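Local structure of proteasome activator protein PA26 (1YAR) at residues 36-41 with 81-86; 43-48 with 198-203. The protein probably docks as a heptameric ring onto the 20S proteasome and opens its gate, so that peptides can reach the proteolytic chamber. All coordinates share one frame; numbering follows the deposited sequence. Where two conformers were deposited one is given.

Interaction 1 (36-41 with 81-86); sequences AGTLQE and QDLCHN
Leu83 reaches across from helix 71-99 to meet Glu41 and Thr38 of helix 24-57, and it does so through a single branch, the methyl CD2. The apolar part of the contact is built round that methyl. It lies 3.7 Å from Glu41 CG, and Glu41 CB is also within touching distance, so the leucine rests on the aliphatic root of an acidic side chain. Pointing in opposing directions, leucine and glutamate overlap alongside each other. Thr38, one turn earlier, adds a lighter touch, its CG2 standing 4.2 Å from Leu83 CD2. In Leu83, CG is anti to the backbone N (chi1 -176°), which carries the isobutyl group out toward the other helix; there it also packs on Ile42 of helix 24-57 and on Leu207 of helix 183-226.

The polar part is handled separately. Glu41 leaves its backbone with CG anti to N and then bends at chi2 (66°), and its carboxylate finds a salt bridge between OE2 and NE of Arg79, one turn before Leu83 on the same helix. Thr38 OG1 turns back to its own helix, in a weak hydrogen bond to the carbonyl O of Glu33. Glu41 therefore divides its chemistry along its length: methylenes cover the buried leucine at the margin of the bundle core, while the charged end ties the same two helices together beside it.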
# COMPACT_ATOMS: atom_id res chain seq x y z
N ALA O 36 -36.22 96.91 -32.54
CA ALA O 36 -37.43 97.54 -33.05
C ALA O 36 -37.14 98.93 -33.61
O ALA O 36 -36.74 99.06 -34.79
CB ALA O 36 -38.50 97.61 -31.95
N GLY O 37 -37.31 99.96 -32.78
CA GLY O 37 -37.16 101.35 -33.19
C GLY O 37 -35.81 101.76 -33.76
O GLY O 37 -35.74 102.57 -34.68
N THR O 38 -34.73 101.21 -33.22
CA THR O 38 -33.37 101.58 -33.69
C THR O 38 -33.15 101.19 -35.14
O THR O 38 -32.78 102.02 -35.95
CB THR O 38 -32.31 100.94 -32.80
OG1 THR O 38 -32.46 101.46 -31.47
CG2 THR O 38 -30.89 101.41 -33.21
N LEU O 39 -33.40 99.93 -35.47
CA LEU O 39 -33.25 99.47 -36.86
C LEU O 39 -34.18 100.19 -37.83
O LEU O 39 -33.79 100.49 -38.98
CB LEU O 39 -33.42 97.95 -36.94
CG LEU O 39 -32.25 97.19 -36.28
CD1 LEU O 39 -32.64 95.75 -36.01
CD2 LEU O 39 -31.01 97.26 -37.16
N GLN O 40 -35.40 100.47 -37.37
CA GLN O 40 -36.34 101.30 -38.14
C GLN O 40 -35.80 102.72 -38.38
O GLN O 40 -35.90 103.21 -39.50
CB GLN O 40 -37.71 101.34 -37.45
CG GLN O 40 -38.46 100.01 -37.43
CD GLN O 40 -39.67 100.05 -36.49
OE1 GLN O 40 -40.23 101.12 -36.23
NE2 GLN O 40 -40.06 98.88 -35.95
N GLU O 41 -35.21 103.36 -37.37
CA GLU O 41 -34.63 104.71 -37.56
C GLU O 41 -33.44 104.65 -38.52
O GLU O 41 -33.30 105.49 -39.42
CB GLU O 41 -34.28 105.37 -36.22
CG GLU O 41 -33.46 106.67 -36.30
CD GLU O 41 -34.20 107.86 -36.95
OE1 GLU O 41 -35.43 107.76 -37.20
OE2 GLU O 41 -33.55 108.90 -37.20
N GLN O 81 -25.80 111.30 -36.89
CA GLN O 81 -25.07 111.60 -35.66
C GLN O 81 -25.93 111.39 -34.40
O GLN O 81 -25.47 110.78 -33.43
CB GLN O 81 -24.45 113.00 -35.71
CG GLN O 81 -23.55 113.31 -34.52
CD GLN O 81 -22.69 114.55 -34.74
OE1 GLN O 81 -22.30 115.19 -33.79
NE2 GLN O 81 -22.41 114.88 -36.00
N ASP O 82 -27.18 111.88 -34.42
CA ASP O 82 -28.08 111.67 -33.27
C ASP O 82 -28.31 110.18 -33.02
O ASP O 82 -28.28 109.73 -31.87
CB ASP O 82 -29.43 112.39 -33.47
CG ASP O 82 -29.29 113.91 -33.50
OD1 ASP O 82 -28.28 114.45 -32.97
OD2 ASP O 82 -30.16 114.65 -34.03
N LEU O 83 -28.55 109.43 -34.08
CA LEU O 83 -28.73 107.99 -33.96
C LEU O 83 -27.47 107.34 -33.33
O LEU O 83 -27.57 106.52 -32.41
CB LEU O 83 -29.07 107.38 -35.32
CG LEU O 83 -29.39 105.89 -35.49
CD1 LEU O 83 -28.11 105.06 -35.37
CD2 LEU O 83 -30.45 105.40 -34.51
N CYS O 84 -26.29 107.69 -33.85
CA CYS O 84 -25.04 107.10 -33.35
C CYS O 84 -24.81 107.45 -31.87
O CYS O 84 -24.38 106.61 -31.07
CB CYS O 84 -23.85 107.57 -34.19
SG CYS O 84 -23.83 106.88 -35.84
N HIS O 85 -25.06 108.72 -31.53
CA HIS O 85 -25.02 109.14 -30.12
C HIS O 85 -25.87 108.22 -29.23
O HIS O 85 -25.38 107.72 -28.21
CB HIS O 85 -25.48 110.61 -30.00
CG HIS O 85 -25.67 111.11 -28.59
ND1 HIS O 85 -26.38 112.26 -28.31
CD2 HIS O 85 -25.22 110.65 -27.40
CE1 HIS O 85 -26.37 112.47 -27.00
NE2 HIS O 85 -25.68 111.51 -26.43
N ASN O 86 -27.13 108.00 -29.61
CA ASN O 86 -28.04 107.15 -28.84
C ASN O 86 -27.56 105.70 -28.71
O ASN O 86 -27.57 105.12 -27.63
CB ASN O 86 -29.44 107.16 -29.47
CG ASN O 86 -30.16 108.48 -29.28
OD1 ASN O 86 -29.78 109.29 -28.42
ND2 ASN O 86 -31.21 108.71 -30.07

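Interaction 2 (43-48 with 198-203); sequences EGIAKA and LKVELA
This is a close antiparallel helix-helix contact, partly buried, in which Ile45 and Ala46 of helix 24-57 meet Val200 and Glu201 of the long helix 183-226. Its apolar half is one pair of methyls: Ile45 CG2 and Val200 CG1 approach to 3.6 Å, their side chains crossing at about a right angle. Val200 CG1 lies anti to the backbone N (chi1 175°), which carries this branch out to Ile45. The other half brings backbone close to backbone, Ala46 CA being 4.9 Å from Glu201 CA, an approach that a side chain as short as a methyl permits. Here two members of the helical bundle that forms each subunit of an 11S activator run against each other, with Thr204 also touching Ile45 and Ala46. Glu201 meets the neighbouring helix through a methylene, its CG lying 4.1 Å from Ala46 O. Beyond CG its chain is extended and continues along helix 24-57, touching Ala49, Ala50 and His53, while His85 of a neighbouring subunit packs on it as well. Val200 likewise extends the apolar seam, touching Ala49 on helix 24-57 and Leu77 on helix 71-99.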
# COMPACT_ATOMS: atom_id res chain seq x y z
N GLU O 43 -32.95 102.52 -40.93
CA GLU O 43 -33.62 102.35 -42.22
C GLU O 43 -34.14 103.67 -42.79
O GLU O 43 -34.04 103.93 -43.99
CB GLU O 43 -34.78 101.35 -42.07
CG GLU O 43 -35.20 100.66 -43.36
CD GLU O 43 -36.62 100.11 -43.33
OE1 GLU O 43 -37.22 100.01 -42.23
OE2 GLU O 43 -37.15 99.78 -44.41
N GLY O 44 -34.70 104.50 -41.91
CA GLY O 44 -35.19 105.84 -42.27
C GLY O 44 -34.07 106.74 -42.77
O GLY O 44 -34.21 107.44 -43.78
N ILE O 45 -32.95 106.73 -42.06
CA ILE O 45 -31.77 107.51 -42.43
C ILE O 45 -31.23 107.04 -43.78
O ILE O 45 -30.90 107.87 -44.62
CB ILE O 45 -30.69 107.45 -41.32
CG1 ILE O 45 -31.27 108.04 -40.02
CG2 ILE O 45 -29.41 108.22 -41.71
CD1 ILE O 45 -30.49 107.70 -38.75
N ALA O 46 -31.14 105.72 -43.97
CA ALA O 46 -30.67 105.16 -45.24
C ALA O 46 -31.51 105.67 -46.42
O ALA O 46 -30.97 106.10 -47.45
CB ALA O 46 -30.67 103.64 -45.20
N LYS O 47 -32.83 105.65 -46.26
CA LYS O 47 -33.74 106.12 -47.31
C LYS O 47 -33.59 107.60 -47.60
O LYS O 47 -33.54 108.00 -48.77
CB LYS O 47 -35.20 105.77 -46.98
CG LYS O 47 -35.51 104.30 -47.27
CD LYS O 47 -36.86 103.87 -46.70
CE LYS O 47 -36.98 102.35 -46.63
NZ LYS O 47 -38.08 101.92 -45.71
N ALA O 48 -33.48 108.41 -46.55
CA ALA O 48 -33.28 109.84 -46.68
C ALA O 48 -31.91 110.16 -47.30
O ALA O 48 -31.78 111.13 -48.06
CB ALA O 48 -33.42 110.52 -45.33
N LEU O 198 -23.58 108.88 -49.91
CA LEU O 198 -23.24 107.46 -50.14
C LEU O 198 -22.72 106.81 -48.86
O LEU O 198 -23.15 105.71 -48.50
CB LEU O 198 -22.22 107.31 -51.27
CG LEU O 198 -21.66 105.89 -51.48
CD1 LEU O 198 -22.79 104.88 -51.74
CD2 LEU O 198 -20.67 105.89 -52.63
N LYS O 199 -21.81 107.49 -48.18
CA LYS O 199 -21.21 106.99 -46.93
C LYS O 199 -22.23 106.78 -45.81
O LYS O 199 -22.14 105.80 -45.08
CB LYS O 199 -20.10 107.92 -46.47
CG LYS O 199 -18.88 107.78 -47.34
CD LYS O 199 -17.77 108.66 -46.89
CE LYS O 199 -16.62 108.49 -47.86
NZ LYS O 199 -15.33 108.95 -47.28
N VAL O 200 -23.20 107.69 -45.69
CA VAL O 200 -24.34 107.44 -44.81
C VAL O 200 -25.14 106.20 -45.22
O VAL O 200 -25.51 105.40 -44.36
CB VAL O 200 -25.26 108.69 -44.68
CG1 VAL O 200 -26.49 108.35 -43.85
CG2 VAL O 200 -24.49 109.84 -44.02
N GLU O 201 -25.39 106.01 -46.52
CA GLU O 201 -26.10 104.80 -46.98
C GLU O 201 -25.34 103.51 -46.61
O GLU O 201 -25.94 102.54 -46.15
CB GLU O 201 -26.32 104.77 -48.50
CG GLU O 201 -27.21 105.86 -49.08
CD GLU O 201 -27.29 105.77 -50.60
OE1 GLU O 201 -26.73 106.67 -51.29
OE2 GLU O 201 -27.86 104.78 -51.12
N LEU O 202 -24.03 103.51 -46.85
CA LEU O 202 -23.17 102.37 -46.54
C LEU O 202 -23.04 102.16 -45.03
O LEU O 202 -23.14 101.02 -44.56
CB LEU O 202 -21.79 102.57 -47.15
CG LEU O 202 -21.71 102.77 -48.67
CD1 LEU O 202 -20.28 103.16 -49.03
CD2 LEU O 202 -22.18 101.54 -49.46
N ALA O 203 -22.77 103.24 -44.29
CA ALA O 203 -22.62 103.14 -42.84
C ALA O 203 -23.89 102.65 -42.15
O ALA O 203 -23.80 101.85 -41.22
CB ALA O 203 -22.17 104.45 -42.25

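In the fold
The two contacts show how one helix can serve two partners in a bundle: helix 24-57 meets helix 71-99 in interaction 1 and helix 183-226 in interaction 2, with Glu41 and Ile45, one turn apart, on the adjoining sides of the two contacts. Their centres are about 12 Å apart, and they join directly where Leu83 CB packs 3.7 Å from Ile45 CD1, so the isoleucine faces both partner helices with different branches. The centre of interaction 1 lies about 9 Å from that of the chain, against about 13 Å for the centre of interaction 2. Both border subunit interfaces: Gln81 and His85 pack on Leu198 of one neighbouring subunit, while Leu198 packs on Gln81 of another.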